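Local coordinates for GNAT family acetyltransferase (Mycobacterium smegmatis, PDB 6C30), which probably transfers an acetyl group from acetyl-coenzyme A to the N-terminal amine of a protein substrate, as expected of a RimJ-type GNAT N-acetyltransferase, at residues L176-L181 with W187-L192; R42-D47 with V64-T69; A134-L139 with S203-L208; E52-M57 with P157-S162. All coordinates share one frame; numbering follows the deposited sequence. Where two conformers were deposited one is given.

Overall arrangement
The four contacts illustrate how chemistry follows position in a GNAT fold. Contacts 1 and 4 lie at the surface and touch each other, P157 packing on the strand that carries D189 and L191. Contact 1 is an antiparallel strand pair rich in hydrogen bonds, whereas contact 4 rests mainly on one indole lying against a helix start. Contacts 2 and 3 are buried, on opposite sides of the chain's centre, with centres about 29 Å apart. Contact 2 is polar, a hydrogen bond from an arginine to a histidine, with a leucine beside it; contact 3 joins two helices through apolar side chains. A salt bridge between R44 and E55 ties contact 2 to contact 4.

Contact 1. Residues L176-L181 with W187-L192; sequences LLKRYL and WRDHLL
L177 and H190 form a hydrogen-bonded antiparallel pair at the start of a classic beta bulge, in which Y180 and L181 both face R188 and strands 172-180 and 186-196 shift register. L177 N gives to H190 O at 2.7 Å, and L177 O accepts from H190 N. Within the bulge, R188 N bonds to L181 O at 2.9 Å, nearly straight at 170°. R188 O is gripped from opposite faces of its carbonyl plane, by Y180 N on one and H190 ND1 on the other, which pins the imidazole to its own strand; L181 N adds a weak bond.

The polar side-chain interactions gather on D189: one salt bridge and one backbone N-H. Its carboxylate bridges the corner of the chain: K178 NZ meets OD2 of D189 on the syn side at 2.7 Å, while R179 N reaches OD1 of D189 on the anti side at 2.9 Å. The lysine chain, bent twice, folds alongside the aspartate.

Apolar and aromatic packing divides between the two faces of the sheet. On one, L176 CD1 meets L191 CD2 at 3.9 Å. On the other lie L177 and H190, with L192 and Y180 packing beside them; the edge of Y180 turns toward the face of H190 in an offset edge-to-face pair, planes at 62°. T154 of strand 150-155 touches L177, Y180 and L192. W187 lays its six-membered ring beside the bulge backbone, with CE3 3.6 Å from L181 C. A CH-pi contact occupies a face of the imidazole, L181 CD1 standing 4.0 Å from the centroid of the H190 ring.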
loop_
_atom_site.group_PDB
_atom_site.type_symbol
_atom_site.label_atom_id
_atom_site.label_comp_id
_atom_site.label_asym_id
_atom_site.label_seq_id
_atom_site.Cartn_x
_atom_site.Cartn_y
_atom_site.Cartn_z
ATOM N N LEU A 176 17.576 -2.953 -33.076
ATOM C CA LEU A 176 18.098 -1.618 -32.830
ATOM C C LEU A 176 17.282 -0.636 -33.648
ATOM O O LEU A 176 17.265 -0.690 -34.886
ATOM C CB LEU A 176 19.588 -1.525 -33.185
ATOM C CG LEU A 176 20.216 -0.147 -32.957
ATOM C CD1 LEU A 176 20.260 0.192 -31.470
ATOM C CD2 LEU A 176 21.608 -0.076 -33.571
ATOM N N LEU A 177 16.573 0.240 -32.946
ATOM C CA LEU A 177 15.703 1.219 -33.575
ATOM C C LEU A 177 16.495 2.495 -33.821
ATOM O O LEU A 177 16.858 3.201 -32.881
ATOM C CB LEU A 177 14.478 1.481 -32.687
ATOM C CG LEU A 177 13.802 0.235 -32.127
ATOM C CD1 LEU A 177 12.629 0.647 -31.252
ATOM C CD2 LEU A 177 13.357 -0.714 -33.253
ATOM N N LYS A 178 16.806 2.770 -35.082
ATOM C CA LYS A 178 17.636 3.923 -35.414
ATOM C C LYS A 178 16.903 5.254 -35.211
ATOM O O LYS A 178 15.764 5.417 -35.653
ATOM C CB LYS A 178 18.125 3.831 -36.866
ATOM C CG LYS A 178 18.991 2.603 -37.156
ATOM C CD LYS A 178 20.300 2.593 -36.357
ATOM C CE LYS A 178 21.235 3.697 -36.806
ATOM N NZ LYS A 178 22.533 3.652 -36.056
ATOM N N ARG A 179 17.565 6.200 -34.541
ATOM C CA ARG A 179 17.049 7.569 -34.409
ATOM C C ARG A 179 15.605 7.544 -33.904
ATOM O O ARG A 179 14.734 8.233 -34.433
ATOM C CB ARG A 179 17.145 8.312 -35.751
ATOM C CG ARG A 179 18.577 8.484 -36.252
ATOM C CD ARG A 179 18.645 8.992 -37.697
ATOM N NE ARG A 179 18.040 8.059 -38.647
ATOM C CZ ARG A 179 18.653 6.988 -39.145
ATOM N NH1 ARG A 179 19.902 6.707 -38.790
ATOM N NH2 ARG A 179 18.021 6.196 -40.003
ATOM N N TYR A 180 15.362 6.730 -32.885
ATOM C CA TYR A 180 14.007 6.338 -32.518
ATOM C C TYR A 180 13.244 7.397 -31.716
ATOM O O TYR A 180 12.095 7.703 -32.027
ATOM C CB TYR A 180 14.059 5.010 -31.739
ATOM C CG TYR A 180 12.705 4.500 -31.300
ATOM C CD1 TYR A 180 11.756 4.102 -32.235
ATOM C CD2 TYR A 180 12.381 4.408 -29.954
ATOM C CE1 TYR A 180 10.515 3.637 -31.832
ATOM C CE2 TYR A 180 11.144 3.938 -29.545
ATOM C CZ TYR A 180 10.216 3.564 -30.488
ATOM O OH TYR A 180 8.985 3.104 -30.062
ATOM N N LEU A 181 13.874 7.927 -30.671
ATOM C CA LEU A 181 13.216 8.870 -29.769
ATOM C C LEU A 181 14.044 10.132 -29.638
ATOM O O LEU A 181 15.285 10.073 -29.618
ATOM C CB LEU A 181 13.003 8.243 -28.387
ATOM C CG LEU A 181 11.769 7.366 -28.188
ATOM C CD1 LEU A 181 11.927 6.452 -26.980
ATOM C CD2 LEU A 181 10.509 8.235 -28.061
ATOM N N TRP A 187 17.711 12.877 -32.166
ATOM C CA TRP A 187 17.042 11.586 -32.332
ATOM C C TRP A 187 18.027 10.460 -32.041
ATOM O O TRP A 187 19.034 10.334 -32.732
ATOM C CB TRP A 187 16.473 11.461 -33.746
ATOM C CG TRP A 187 15.345 12.395 -33.992
ATOM C CD1 TRP A 187 15.397 13.616 -34.609
ATOM C CD2 TRP A 187 13.980 12.194 -33.616
ATOM N NE1 TRP A 187 14.142 14.180 -34.648
ATOM C CE2 TRP A 187 13.254 13.326 -34.043
ATOM C CE3 TRP A 187 13.297 11.160 -32.968
ATOM C CZ2 TRP A 187 11.881 13.455 -33.831
ATOM C CZ3 TRP A 187 11.935 11.283 -32.759
ATOM C CH2 TRP A 187 11.242 12.424 -33.196
ATOM N N ARG A 188 17.745 9.650 -31.022
ATOM C CA ARG A 188 18.714 8.678 -30.505
ATOM C C ARG A 188 18.318 7.229 -30.758
ATOM O O ARG A 188 17.163 6.847 -30.535
ATOM C CB ARG A 188 18.910 8.859 -28.994
ATOM C CG ARG A 188 19.124 10.282 -28.531
ATOM C CD ARG A 188 20.569 10.632 -28.593
ATOM N NE ARG A 188 20.863 11.966 -28.079
ATOM C CZ ARG A 188 22.090 12.472 -28.073
ATOM N NH1 ARG A 188 23.092 11.738 -28.539
ATOM N NH2 ARG A 188 22.320 13.693 -27.610
ATOM N N ASP A 189 19.277 6.412 -31.202
ATOM C CA ASP A 189 19.047 4.974 -31.309
ATOM C C ASP A 189 18.589 4.387 -29.975
ATOM O O ASP A 189 19.117 4.747 -28.923
ATOM C CB ASP A 189 20.316 4.223 -31.715
ATOM C CG ASP A 189 20.831 4.578 -33.100
ATOM O OD1 ASP A 189 20.214 5.374 -33.850
ATOM O OD2 ASP A 189 21.897 4.009 -33.429
ATOM N N HIS A 190 17.624 3.477 -30.019
ATOM C CA HIS A 190 17.217 2.704 -28.851
ATOM C C HIS A 190 17.183 1.225 -29.213
ATOM O O HIS A 190 16.658 0.855 -30.270
ATOM C CB HIS A 190 15.831 3.131 -28.347
ATOM C CG HIS A 190 15.819 4.416 -27.572
ATOM N ND1 HIS A 190 16.116 5.634 -28.143
ATOM C CD2 HIS A 190 15.512 4.671 -26.274
ATOM C CE1 HIS A 190 16.012 6.583 -27.227
ATOM N NE2 HIS A 190 15.638 6.026 -26.088
ATOM N N LEU A 191 17.754 0.382 -28.359
ATOM C CA LEU A 191 17.526 -1.053 -28.450
ATOM C C LEU A 191 16.077 -1.370 -28.130
ATOM O O LEU A 191 15.464 -0.707 -27.292
ATOM C CB LEU A 191 18.443 -1.811 -27.490
ATOM C CG LEU A 191 19.926 -1.798 -27.859
ATOM C CD1 LEU A 191 20.756 -2.059 -26.627
ATOM C CD2 LEU A 191 20.227 -2.820 -28.946
ATOM N N LEU A 192 15.532 -2.364 -28.814
ATOM C CA LEU A 192 14.230 -2.908 -28.496
ATOM C C LEU A 192 14.442 -4.253 -27.827
ATOM O O LEU A 192 15.122 -5.125 -28.383
ATOM C CB LEU A 192 13.382 -3.065 -29.766
ATOM C CG LEU A 192 12.002 -3.693 -29.592
ATOM C CD1 LEU A 192 11.105 -2.782 -28.771
ATOM C CD2 LEU A 192 11.357 -4.001 -30.942
#

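Contact 2. Residues R42-D47 with V64-T69; sequences RIRLAD and VRHAVT
R44 and H66 meet where both are buried, and the guanidinium NH2 of R44 donates to NE2 of H66 at 3.2 Å, with an angle of 150° at the hydrogen. The nitrogen of the histidine lies practically in the guanidinium plane, but the arginine approaches tilted out of the imidazole plane, and the two flat groups stand 45° apart. The imidazole also touches the arginine nearer its root: R44 CB is 3.5 Å from H66 CD2. Two successive bends, at chi2 and chi3, curl the arginine around this side of the ring. Beside it, L45 runs antiparallel to the histidine side chain, its CG 3.7 Å from H66 O and its CD2 3.9 Å from H66 CB.

Second-shell residues fix both polar groups. R44 NH2 is shared with E55, whose carboxylate probably balances the arginine's charge, and the guanidinium makes a cation-pi contact with W120. H66 ND1 bonds to the carbonyl of W62, which leaves NE2 as the acceptor and probably sets the proton on ND1. The W120 ring and an imidazole that is probably neutral help to accommodate the buried guanidinium.

H66 follows the last turn of helix 62-65, and R44 and L45 occupy the final turn of helix 37-46; the contact therefore joins two helix ends, with W120 of strand 114-121 bordering the arginine.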
loop_
_atom_site.group_PDB
_atom_site.type_symbol
_atom_site.label_atom_id
_atom_site.label_comp_id
_atom_site.label_asym_id
_atom_site.label_seq_id
_atom_site.Cartn_x
_atom_site.Cartn_y
_atom_site.Cartn_z
ATOM N N ARG A 42 9.319 16.572 -6.120
ATOM C CA ARG A 42 10.550 16.656 -5.348
ATOM C C ARG A 42 11.625 15.753 -5.947
ATOM O O ARG A 42 12.769 16.187 -6.184
ATOM C CB ARG A 42 10.281 16.279 -3.889
ATOM C CG ARG A 42 11.478 16.426 -2.964
ATOM C CD ARG A 42 11.176 15.796 -1.603
ATOM N NE ARG A 42 11.047 14.345 -1.716
ATOM C CZ ARG A 42 9.942 13.657 -1.437
ATOM N NH1 ARG A 42 8.854 14.280 -1.007
ATOM N NH2 ARG A 42 9.930 12.340 -1.584
ATOM N N ILE A 43 11.264 14.505 -6.208
ATOM C CA ILE A 43 12.252 13.546 -6.693
ATOM C C ILE A 43 12.669 13.843 -8.136
ATOM O O ILE A 43 13.864 13.824 -8.445
ATOM C CB ILE A 43 11.731 12.110 -6.580
ATOM C CG1 ILE A 43 11.413 11.790 -5.114
ATOM C CG2 ILE A 43 12.767 11.133 -7.120
ATOM C CD1 ILE A 43 10.619 10.520 -4.928
ATOM N N ARG A 44 11.722 14.139 -9.022
ATOM C CA ARG A 44 12.070 14.373 -10.428
ATOM C C ARG A 44 12.929 15.627 -10.565
ATOM O O ARG A 44 13.813 15.692 -11.422
ATOM C CB ARG A 44 10.819 14.518 -11.299
ATOM C CG ARG A 44 9.923 13.284 -11.378
ATOM C CD ARG A 44 10.453 12.264 -12.336
ATOM N NE ARG A 44 10.412 12.726 -13.723
ATOM C CZ ARG A 44 10.620 11.923 -14.751
ATOM N NH1 ARG A 44 10.852 10.629 -14.551
ATOM N NH2 ARG A 44 10.569 12.415 -15.978
ATOM N N LEU A 45 12.682 16.633 -9.729
ATOM C CA LEU A 45 13.518 17.839 -9.768
ATOM C C LEU A 45 14.914 17.525 -9.234
ATOM O O LEU A 45 15.907 17.921 -9.849
ATOM C CB LEU A 45 12.882 18.981 -8.972
ATOM C CG LEU A 45 11.637 19.631 -9.585
ATOM C CD1 LEU A 45 11.017 20.572 -8.560
ATOM C CD2 LEU A 45 11.943 20.377 -10.887
ATOM N N ALA A 46 15.003 16.784 -8.136
ATOM C CA ALA A 46 16.303 16.484 -7.545
ATOM C C ALA A 46 17.122 15.599 -8.471
ATOM O O ALA A 46 18.350 15.721 -8.535
ATOM C CB ALA A 46 16.137 15.819 -6.203
ATOM N N ASP A 47 16.436 14.728 -9.204
ATOM C CA ASP A 47 17.101 13.752 -10.065
ATOM C C ASP A 47 17.203 14.191 -11.522
ATOM O O ASP A 47 17.477 13.353 -12.394
ATOM C CB ASP A 47 16.378 12.408 -10.014
ATOM C CG ASP A 47 16.715 11.599 -8.787
ATOM O OD1 ASP A 47 17.572 12.030 -7.982
ATOM O OD2 ASP A 47 16.143 10.507 -8.653
ATOM N N VAL A 64 9.975 23.441 -15.151
ATOM C CA VAL A 64 8.588 23.801 -15.410
ATOM C C VAL A 64 7.751 22.531 -15.495
ATOM O O VAL A 64 6.685 22.428 -14.880
ATOM C CB VAL A 64 8.451 24.624 -16.706
ATOM C CG1 VAL A 64 6.986 24.793 -17.080
ATOM C CG2 VAL A 64 9.128 25.974 -16.540
ATOM N N ARG A 65 8.245 21.560 -16.250
ATOM C CA ARG A 65 7.563 20.286 -16.432
ATOM C C ARG A 65 7.321 19.582 -15.102
ATOM O O ARG A 65 6.271 18.968 -14.907
ATOM C CB ARG A 65 8.369 19.376 -17.371
ATOM C CG ARG A 65 7.856 17.945 -17.490
ATOM C CD ARG A 65 6.473 17.877 -18.145
ATOM N NE ARG A 65 6.085 16.491 -18.394
ATOM C CZ ARG A 65 4.984 16.125 -19.042
ATOM N NH1 ARG A 65 4.147 17.047 -19.497
ATOM N NH2 ARG A 65 4.717 14.837 -19.219
ATOM N N HIS A 66 8.281 19.671 -14.188
ATOM C CA HIS A 66 8.200 18.882 -12.962
ATOM C C HIS A 66 7.889 19.686 -11.712
ATOM O O HIS A 66 8.080 19.208 -10.595
ATOM C CB HIS A 66 9.499 18.089 -12.790
ATOM C CG HIS A 66 9.727 17.112 -13.893
ATOM N ND1 HIS A 66 10.544 17.380 -14.971
ATOM C CD2 HIS A 66 9.210 15.881 -14.113
ATOM C CE1 HIS A 66 10.524 16.355 -15.800
ATOM N NE2 HIS A 66 9.723 15.428 -15.302
ATOM N N ALA A 67 7.366 20.890 -11.903
ATOM C CA ALA A 67 6.803 21.662 -10.809
ATOM C C ALA A 67 5.586 20.928 -10.221
ATOM O O ALA A 67 4.885 20.211 -10.933
ATOM C CB ALA A 67 6.408 23.043 -11.294
ATOM N N VAL A 68 5.323 21.135 -8.936
ATOM C CA VAL A 68 4.232 20.422 -8.271
ATOM C C VAL A 68 2.880 20.713 -8.946
ATOM O O VAL A 68 2.027 19.832 -9.031
ATOM C CB VAL A 68 4.174 20.757 -6.751
ATOM C CG1 VAL A 68 3.712 22.180 -6.491
ATOM C CG2 VAL A 68 3.273 19.781 -6.030
ATOM N N THR A 69 2.708 21.919 -9.470
ATOM C CA THR A 69 1.438 22.267 -10.103
ATOM C C THR A 69 1.286 21.672 -11.504
ATOM O O THR A 69 0.210 21.734 -12.090
ATOM C CB THR A 69 1.257 23.784 -10.160
ATOM O OG1 THR A 69 2.474 24.377 -10.600
ATOM C CG2 THR A 69 0.913 24.335 -8.767
#

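Contact 3. Residues A134-L139 with S203-L208; sequences ALAMGL and SAAHRL
Helix 130-143 and helix 204-217 cross almost at a right angle, with segment axes 8.6 Å apart and a signed crossing angle of -98°, and at the crossing A136 and A205 have their CA atoms only 4.5 Å from each other. This is a helix-helix crossing built on small residues, and it sets the C-terminal helix against the helix that follows strand 114-121 in the GNAT fold.

The two alanines meet methyl to methyl. A136 CB lies 4.0 Å from A205 CB and closer still, 3.5 Å, to A205 O, so the first helix rests partly on the backbone of the second. Short side chains permit this near approach, and larger ones close in around them. One turn after A136, L139 reaches across with CD1, which comes 3.9 Å from A205 CB. Its CG stands opposite the carbonyl carbon, and the nearly extended chi2 of 174° brings that methyl to the alanine. L208, a turn beyond A205, adds a looser touch, its CD1 4.3 Å from A136 CB; the same leucine also lies against T132 and A133 of the first helix and L20 of strand 17-22. V169 of helix 160-169 touches A205 as well. The contacts between these segments are van der Waals ones, while bonds such as L139 N to L135 O and L208 N to A204 O run within each helix.

A polar feature marks the start of the second helix. S203 is its N-cap: besides its bond to L200 O, S203 OG accepts from H206 N at 3.1 Å, with an angle of 159° at the hydrogen.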
loop_
_atom_site.group_PDB
_atom_site.type_symbol
_atom_site.label_atom_id
_atom_site.label_comp_id
_atom_site.label_asym_id
_atom_site.label_seq_id
_atom_site.Cartn_x
_atom_site.Cartn_y
_atom_site.Cartn_z
ATOM N N ALA A 134 9.969 -4.155 -9.673
ATOM C CA ALA A 134 8.869 -3.443 -10.315
ATOM C C ALA A 134 8.566 -4.013 -11.698
ATOM O O ALA A 134 7.405 -4.240 -12.051
ATOM C CB ALA A 134 9.180 -1.955 -10.408
ATOM N N LEU A 135 9.611 -4.248 -12.483
ATOM C CA LEU A 135 9.428 -4.856 -13.793
ATOM C C LEU A 135 8.835 -6.261 -13.696
ATOM O O LEU A 135 7.956 -6.631 -14.478
ATOM C CB LEU A 135 10.760 -4.903 -14.541
ATOM C CG LEU A 135 11.268 -3.546 -15.022
ATOM C CD1 LEU A 135 12.718 -3.669 -15.416
ATOM C CD2 LEU A 135 10.456 -3.046 -16.207
ATOM N N ALA A 136 9.327 -7.050 -12.746
ATOM C CA ALA A 136 8.827 -8.416 -12.579
ATOM C C ALA A 136 7.348 -8.429 -12.203
ATOM O O ALA A 136 6.564 -9.219 -12.727
ATOM C CB ALA A 136 9.652 -9.153 -11.533
ATOM N N MET A 137 6.964 -7.535 -11.297
ATOM C CA MET A 137 5.560 -7.374 -10.941
ATOM C C MET A 137 4.740 -6.915 -12.141
ATOM O O MET A 137 3.641 -7.400 -12.379
ATOM C CB MET A 137 5.406 -6.373 -9.794
ATOM C CG MET A 137 5.766 -6.951 -8.431
ATOM S SD MET A 137 5.339 -5.854 -7.064
ATOM C CE MET A 137 6.626 -4.623 -7.189
ATOM N N GLY A 138 5.283 -5.963 -12.900
ATOM C CA GLY A 138 4.595 -5.476 -14.078
ATOM C C GLY A 138 4.323 -6.592 -15.063
ATOM O O GLY A 138 3.208 -6.726 -15.584
ATOM N N LEU A 139 5.354 -7.395 -15.321
ATOM C CA LEU A 139 5.221 -8.523 -16.240
ATOM C C LEU A 139 4.176 -9.511 -15.758
ATOM O O LEU A 139 3.350 -9.967 -16.542
ATOM C CB LEU A 139 6.566 -9.231 -16.428
ATOM C CG LEU A 139 7.611 -8.446 -17.215
ATOM C CD1 LEU A 139 8.938 -9.191 -17.195
ATOM C CD2 LEU A 139 7.138 -8.197 -18.651
ATOM N N SER A 203 11.379 -17.658 -16.323
ATOM C CA SER A 203 12.108 -16.394 -16.266
ATOM C C SER A 203 12.540 -16.013 -14.854
ATOM O O SER A 203 11.901 -16.398 -13.868
ATOM C CB SER A 203 11.261 -15.253 -16.848
ATOM O OG SER A 203 10.201 -14.906 -15.971
ATOM N N ALA A 204 13.623 -15.247 -14.771
ATOM C CA ALA A 204 14.052 -14.646 -13.518
ATOM C C ALA A 204 12.933 -13.775 -12.934
ATOM O O ALA A 204 12.801 -13.676 -11.713
ATOM C CB ALA A 204 15.318 -13.827 -13.719
ATOM N N ALA A 205 12.129 -13.157 -13.800
ATOM C CA ALA A 205 11.022 -12.320 -13.333
ATOM C C ALA A 205 10.039 -13.121 -12.487
ATOM O O ALA A 205 9.591 -12.665 -11.427
ATOM C CB ALA A 205 10.301 -11.686 -14.505
ATOM N N HIS A 206 9.685 -14.312 -12.958
ATOM C CA HIS A 206 8.769 -15.154 -12.203
ATOM C C HIS A 206 9.393 -15.600 -10.886
ATOM O O HIS A 206 8.720 -15.600 -9.859
ATOM C CB HIS A 206 8.344 -16.376 -13.010
ATOM C CG HIS A 206 7.498 -17.330 -12.228
ATOM N ND1 HIS A 206 6.181 -17.069 -11.912
ATOM C CD2 HIS A 206 7.794 -18.521 -11.659
ATOM C CE1 HIS A 206 5.695 -18.071 -11.202
ATOM N NE2 HIS A 206 6.654 -18.965 -11.033
ATOM N N ARG A 207 10.673 -15.963 -10.910
ATOM C CA ARG A 207 11.339 -16.405 -9.689
ATOM C C ARG A 207 11.387 -15.271 -8.670
ATOM O O ARG A 207 11.206 -15.494 -7.476
ATOM C CB ARG A 207 12.746 -16.930 -9.988
ATOM C CG ARG A 207 12.731 -18.249 -10.762
ATOM C CD ARG A 207 14.098 -18.923 -10.819
ATOM N NE ARG A 207 15.097 -18.128 -11.531
ATOM C CZ ARG A 207 15.244 -18.119 -12.851
ATOM N NH1 ARG A 207 14.444 -18.847 -13.618
ATOM N NH2 ARG A 207 16.189 -17.368 -13.401
ATOM N N LEU A 208 11.597 -14.046 -9.145
ATOM C CA LEU A 208 11.686 -12.897 -8.249
ATOM C C LEU A 208 10.350 -12.667 -7.538
ATOM O O LEU A 208 10.303 -12.487 -6.316
ATOM C CB LEU A 208 12.113 -11.647 -9.036
ATOM C CG LEU A 208 12.543 -10.377 -8.288
ATOM C CD1 LEU A 208 13.247 -9.418 -9.251
ATOM C CD2 LEU A 208 11.381 -9.654 -7.594
#

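Contact 4. Residues E52-M57 with P157-S162; sequences EPWEPM and PENTPS
W54 lays its indole over N159, and this overlap is the close part of the contact. N159 CB stands 4.0 Å from the centroid of the six-membered ring of W54, 26° off the ring normal, a CH-pi contact over the face. The amide continues the overlap: N159 ND2 lies 3.8 Å from W54 CD2, with amide and ring planes stacked 30° apart. A chi1 of -166°, which sets CG anti to the backbone N, turns the asparagine side chain across the indole. P53 CB, from the tryptophan's own chain neighbour, lies over the rim of the opposite face.

Toward E158 the packing thins to the far end of the indole. W54 CH2 approaches E158 O at 3.7 Å and E158 CB at 4.0 Å. This glutamate is exposed, and its carboxylate forms a weak, long ion pair with R156.

N159 has a second task. Its OD1 accepts from S162 N at 3.3 Å, from above the amide plane, a bond that caps helix 160-169. The asparagine also centres an inverse gamma turn, and the whole is a helix N-cap with an aromatic side chain from a distant loop packed over the capping residue.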
loop_
_atom_site.group_PDB
_atom_site.type_symbol
_atom_site.label_atom_id
_atom_site.label_comp_id
_atom_site.label_asym_id
_atom_site.label_seq_id
_atom_site.Cartn_x
_atom_site.Cartn_y
_atom_site.Cartn_z
ATOM N N GLU A 52 17.270 13.251 -17.153
ATOM C CA GLU A 52 17.137 13.987 -18.408
ATOM C C GLU A 52 17.977 13.433 -19.589
ATOM O O GLU A 52 17.517 13.484 -20.731
ATOM C CB GLU A 52 17.457 15.472 -18.181
ATOM C CG GLU A 52 17.007 16.366 -19.337
ATOM C CD GLU A 52 17.010 17.841 -18.991
ATOM O OE1 GLU A 52 17.808 18.249 -18.131
ATOM O OE2 GLU A 52 16.213 18.596 -19.595
ATOM N N PRO A 53 19.180 12.876 -19.340
ATOM C CA PRO A 53 19.899 12.336 -20.506
ATOM C C PRO A 53 19.173 11.183 -21.198
ATOM O O PRO A 53 19.546 10.847 -22.330
ATOM C CB PRO A 53 21.217 11.835 -19.904
ATOM C CG PRO A 53 21.404 12.656 -18.685
ATOM C CD PRO A 53 20.031 12.873 -18.134
ATOM N N TRP A 54 18.168 10.600 -20.541
ATOM C CA TRP A 54 17.522 9.373 -21.015
ATOM C C TRP A 54 16.041 9.573 -21.314
ATOM O O TRP A 54 15.379 8.655 -21.779
ATOM C CB TRP A 54 17.700 8.238 -19.988
ATOM C CG TRP A 54 19.101 8.182 -19.488
ATOM C CD1 TRP A 54 19.557 8.619 -18.279
ATOM C CD2 TRP A 54 20.245 7.731 -20.212
ATOM N NE1 TRP A 54 20.918 8.444 -18.196
ATOM C CE2 TRP A 54 21.365 7.900 -19.371
ATOM C CE3 TRP A 54 20.433 7.186 -21.488
ATOM C CZ2 TRP A 54 22.655 7.551 -19.766
ATOM C CZ3 TRP A 54 21.715 6.835 -21.879
ATOM C CH2 TRP A 54 22.811 7.022 -21.023
ATOM N N GLU A 55 15.554 10.782 -21.071
ATOM C CA GLU A 55 14.122 11.071 -21.098
ATOM C C GLU A 55 13.685 11.606 -22.454
ATOM O O GLU A 55 14.329 12.480 -22.990
ATOM C CB GLU A 55 13.805 12.096 -20.005
ATOM C CG GLU A 55 12.324 12.325 -19.701
ATOM C CD GLU A 55 11.695 11.177 -18.941
ATOM O OE1 GLU A 55 12.427 10.248 -18.532
ATOM O OE2 GLU A 55 10.464 11.212 -18.738
ATOM N N PRO A 56 12.582 11.079 -23.015
ATOM C CA PRO A 56 12.052 11.711 -24.225
ATOM C C PRO A 56 11.771 13.192 -23.973
ATOM O O PRO A 56 11.291 13.566 -22.890
ATOM C CB PRO A 56 10.765 10.927 -24.499
ATOM C CG PRO A 56 11.012 9.589 -23.871
ATOM C CD PRO A 56 11.840 9.865 -22.643
ATOM N N MET A 57 12.107 14.028 -24.941
ATOM C CA MET A 57 12.005 15.468 -24.785
ATOM C C MET A 57 10.551 15.929 -24.726
ATOM O O MET A 57 9.683 15.366 -25.385
ATOM C CB MET A 57 12.745 16.173 -25.915
ATOM C CG MET A 57 14.263 16.057 -25.792
ATOM S SD MET A 57 15.164 16.451 -27.296
ATOM C CE MET A 57 14.821 18.198 -27.513
ATOM N N PRO A 157 21.494 2.195 -26.162
ATOM C CA PRO A 157 22.661 1.325 -25.985
ATOM C C PRO A 157 23.597 1.864 -24.913
ATOM O O PRO A 157 24.239 1.074 -24.228
ATOM C CB PRO A 157 23.338 1.351 -27.357
ATOM C CG PRO A 157 22.239 1.663 -28.321
ATOM C CD PRO A 157 21.265 2.547 -27.577
ATOM N N GLU A 158 23.647 3.184 -24.765
ATOM C CA GLU A 158 24.540 3.831 -23.799
ATOM C C GLU A 158 24.071 3.697 -22.351
ATOM O O GLU A 158 24.833 3.951 -21.419
ATOM C CB GLU A 158 24.695 5.322 -24.146
ATOM C CG GLU A 158 25.327 5.598 -25.511
ATOM C CD GLU A 158 24.340 5.591 -26.672
ATOM O OE1 GLU A 158 23.157 5.216 -26.498
ATOM O OE2 GLU A 158 24.768 5.957 -27.787
ATOM N N ASN A 159 22.817 3.300 -22.161
ATOM C CA ASN A 159 22.245 3.215 -20.825
ATOM C C ASN A 159 22.571 1.866 -20.200
ATOM O O ASN A 159 21.727 0.972 -20.103
ATOM C CB ASN A 159 20.733 3.445 -20.892
ATOM C CG ASN A 159 20.118 3.698 -19.537
ATOM O OD1 ASN A 159 20.696 3.359 -18.495
ATOM N ND2 ASN A 159 18.916 4.280 -19.542
ATOM N N THR A 160 23.820 1.719 -19.778
ATOM C CA THR A 160 24.299 0.438 -19.271
ATOM C C THR A 160 23.505 -0.096 -18.063
ATOM O O THR A 160 23.151 -1.268 -18.044
ATOM C CB THR A 160 25.806 0.531 -18.914
ATOM O OG1 THR A 160 26.527 1.003 -20.058
ATOM C CG2 THR A 160 26.346 -0.832 -18.517
ATOM N N PRO A 161 23.192 0.758 -17.070
ATOM C CA PRO A 161 22.440 0.185 -15.942
ATOM C C PRO A 161 21.052 -0.326 -16.323
ATOM O O PRO A 161 20.618 -1.356 -15.813
ATOM C CB PRO A 161 22.325 1.362 -14.967
ATOM C CG PRO A 161 23.473 2.259 -15.323
ATOM C CD PRO A 161 23.572 2.159 -16.813
ATOM N N SER A 162 20.351 0.395 -17.192
ATOM C CA SER A 162 19.010 -0.028 -17.554
ATOM C C SER A 162 19.042 -1.304 -18.394
ATOM O O SER A 162 18.195 -2.185 -18.219
ATOM C CB SER A 162 18.273 1.080 -18.296
ATOM O OG SER A 162 16.950 0.659 -18.583
#